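Local coordinates for protein probable uracil-DNA glycosylase (Acanthamoeba polyphaga mimivirus, PDB 5X55) that is a probable uracil-DNA glycosylase of a giant virus, a member of the uracil-DNA glycosylase superfamily with a parallel beta-sheet core flanked by helices, at residues D278-L283 and L290-W295. Numbering follows the deposited sequence.
Sequences DLIDYL and LIFVAW
The ring of Phe292 is approached obliquely by the methyl CG2 of Ile280, whose nearest ring atom, at 4.3 Å, is CE2 of Phe292, in the outer half of the ring. Val306 lies against both Ile280 and Phe292, and Val186 of the neighbouring strand also touches the ring. The other flat group on the strand, the indole of Trp295, carries CG1 of Val293 on one face, near the rim, while Phe209, Phe345 and His350 each meet it edge-to-face; this cluster is well apart from 278-283. The second touch across the contact joins two leucines: CD1 of Leu290 comes within 4.0 Å of CB of Leu283. Leu290 holds CG anti to its carbonyl carbon (chi1 -55°), and with chi2 extended at -177° the branch ending in CD1 reaches out to the helix. The arrangement exemplifies helix-on-sheet packing in an alpha/beta fold: helix 273-286 precedes strand 291-295, an inner strand of the four-stranded parallel sheet of order 2-1-3-4, and lies against one side of it. Side chains alternate from Leu290, just before the strand, onward: Leu290 and Phe292 point toward helix 273-286, while Ile291 and Val293 touch helix 350-360. Ile280 and Leu283, three residues apart and so on nearly the same side of the helix, supply its two contacts, though only Leu283 has its CB directed at the strand. No hydrogen bond crosses the interface, whose four touching residues are all buried; the backbone of Leu290 and Phe292 bonds instead to strand 312-316, and on the helix Asp281 forms a salt bridge with Arg305.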
loop_
_atom_site.group_PDB
_atom_site.type_symbol
_atom_site.label_atom_id
_atom_site.label_comp_id
_atom_site.label_asym_id
_atom_site.label_seq_id
_atom_site.Cartn_x
_atom_site.Cartn_y
_atom_site.Cartn_z
ATOM N N ASP A 278 6.848 7.957 9.652
ATOM C CA ASP A 278 5.904 8.659 10.515
ATOM C C ASP A 278 4.488 8.093 10.397
ATOM O O ASP A 278 3.725 8.136 11.365
ATOM C CB ASP A 278 5.908 10.155 10.193
ATOM C CG ASP A 278 7.084 10.887 10.821
ATOM O OD1 ASP A 278 7.666 10.370 11.800
ATOM O OD2 ASP A 278 7.426 11.984 10.332
ATOM N N LEU A 279 4.116 7.559 9.240
ATOM C CA LEU A 279 2.798 6.945 9.111
ATOM C C LEU A 279 2.705 5.671 9.948
ATOM O O LEU A 279 1.743 5.482 10.715
ATOM C CB LEU A 279 2.513 6.679 7.631
ATOM C CG LEU A 279 1.244 5.945 7.208
ATOM C CD1 LEU A 279 0.004 6.521 7.902
ATOM C CD2 LEU A 279 1.120 5.998 5.670
ATOM N N ILE A 280 3.722 4.802 9.842
ATOM C CA ILE A 280 3.764 3.586 10.659
ATOM C C ILE A 280 3.742 3.947 12.136
ATOM O O ILE A 280 2.957 3.393 12.922
ATOM C CB ILE A 280 5.014 2.736 10.331
ATOM C CG1 ILE A 280 5.198 2.487 8.819
ATOM C CG2 ILE A 280 5.017 1.439 11.137
ATOM C CD1 ILE A 280 4.147 1.686 8.199
ATOM N N ASP A 281 4.611 4.883 12.536
ATOM C CA ASP A 281 4.720 5.246 13.948
ATOM C C ASP A 281 3.424 5.851 14.458
ATOM O O ASP A 281 3.007 5.579 15.587
ATOM C CB ASP A 281 5.883 6.223 14.165
ATOM C CG ASP A 281 7.236 5.592 13.851
ATOM O OD1 ASP A 281 7.311 4.338 13.791
ATOM O OD2 ASP A 281 8.219 6.341 13.641
ATOM N N TYR A 282 2.778 6.683 13.639
ATOM C CA TYR A 282 1.496 7.248 14.033
ATOM C C TYR A 282 0.484 6.146 14.321
ATOM O O TYR A 282 -0.241 6.193 15.328
ATOM C CB TYR A 282 0.982 8.182 12.936
ATOM C CG TYR A 282 -0.360 8.781 13.263
ATOM C CD1 TYR A 282 -0.457 9.940 14.036
ATOM C CD2 TYR A 282 -1.533 8.185 12.823
ATOM C CE1 TYR A 282 -1.693 10.491 14.346
ATOM C CE2 TYR A 282 -2.772 8.727 13.134
ATOM C CZ TYR A 282 -2.846 9.873 13.893
ATOM O OH TYR A 282 -4.075 10.420 14.196
ATOM N N LEU A 283 0.416 5.140 13.441
ATOM C CA LEU A 283 -0.588 4.093 13.634
ATOM C C LEU A 283 -0.288 3.267 14.884
ATOM O O LEU A 283 -1.178 3.032 15.709
ATOM C CB LEU A 283 -0.678 3.194 12.393
ATOM C CG LEU A 283 -1.201 3.839 11.104
ATOM C CD1 LEU A 283 -1.084 2.854 9.956
ATOM C CD2 LEU A 283 -2.635 4.288 11.264
ATOM N N LEU A 290 -3.234 -3.897 15.820
ATOM C CA LEU A 290 -3.324 -3.961 14.372
ATOM C C LEU A 290 -2.635 -5.227 13.901
ATOM O O LEU A 290 -1.831 -5.826 14.620
ATOM C CB LEU A 290 -2.673 -2.742 13.721
ATOM C CG LEU A 290 -3.184 -1.376 14.175
ATOM C CD1 LEU A 290 -2.497 -0.257 13.395
ATOM C CD2 LEU A 290 -4.691 -1.271 14.051
ATOM N N ILE A 291 -2.941 -5.634 12.676
ATOM C CA ILE A 291 -2.242 -6.745 12.049
ATOM C C ILE A 291 -1.357 -6.198 10.935
ATOM O O ILE A 291 -1.848 -5.526 10.021
ATOM C CB ILE A 291 -3.221 -7.797 11.516
ATOM C CG1 ILE A 291 -4.101 -8.285 12.670
ATOM C CG2 ILE A 291 -2.433 -8.935 10.869
ATOM C CD1 ILE A 291 -5.367 -8.984 12.237
ATOM N N PHE A 292 -0.057 -6.483 11.017
ATOM C CA PHE A 292 0.919 -6.113 10.002
ATOM C C PHE A 292 1.333 -7.359 9.231
ATOM O O PHE A 292 1.769 -8.355 9.828
ATOM C CB PHE A 292 2.152 -5.437 10.624
ATOM C CG PHE A 292 1.909 -4.023 11.063
ATOM C CD1 PHE A 292 1.314 -3.756 12.285
ATOM C CD2 PHE A 292 2.254 -2.953 10.234
ATOM C CE1 PHE A 292 1.066 -2.450 12.695
ATOM C CE2 PHE A 292 2.010 -1.628 10.626
ATOM C CZ PHE A 292 1.406 -1.377 11.863
ATOM N N VAL A 293 1.189 -7.300 7.911
ATOM C CA VAL A 293 1.551 -8.386 7.009
ATOM C C VAL A 293 2.803 -7.964 6.257
ATOM O O VAL A 293 2.785 -6.966 5.525
ATOM C CB VAL A 293 0.406 -8.705 6.040
ATOM C CG1 VAL A 293 0.819 -9.780 5.091
ATOM C CG2 VAL A 293 -0.817 -9.108 6.803
ATOM N N ALA A 294 3.894 -8.716 6.444
ATOM C CA ALA A 294 5.194 -8.386 5.864
ATOM C C ALA A 294 5.533 -9.408 4.778
ATOM O O ALA A 294 5.968 -10.526 5.071
ATOM C CB ALA A 294 6.276 -8.341 6.945
ATOM N N TRP A 295 5.339 -9.021 3.518
ATOM C CA TRP A 295 5.685 -9.866 2.387
ATOM C C TRP A 295 7.004 -9.360 1.780
ATOM O O TRP A 295 7.036 -8.313 1.118
ATOM C CB TRP A 295 4.552 -9.860 1.368
ATOM C CG TRP A 295 3.250 -10.526 1.811
ATOM C CD1 TRP A 295 3.087 -11.523 2.740
ATOM C CD2 TRP A 295 1.932 -10.228 1.306
ATOM N NE1 TRP A 295 1.744 -11.865 2.838
ATOM C CE2 TRP A 295 1.022 -11.083 1.970
ATOM C CE3 TRP A 295 1.441 -9.323 0.353
ATOM C CZ2 TRP A 295 -0.344 -11.054 1.719
ATOM C CZ3 TRP A 295 0.066 -9.302 0.096
ATOM C CH2 TRP A 295 -0.806 -10.158 0.785
#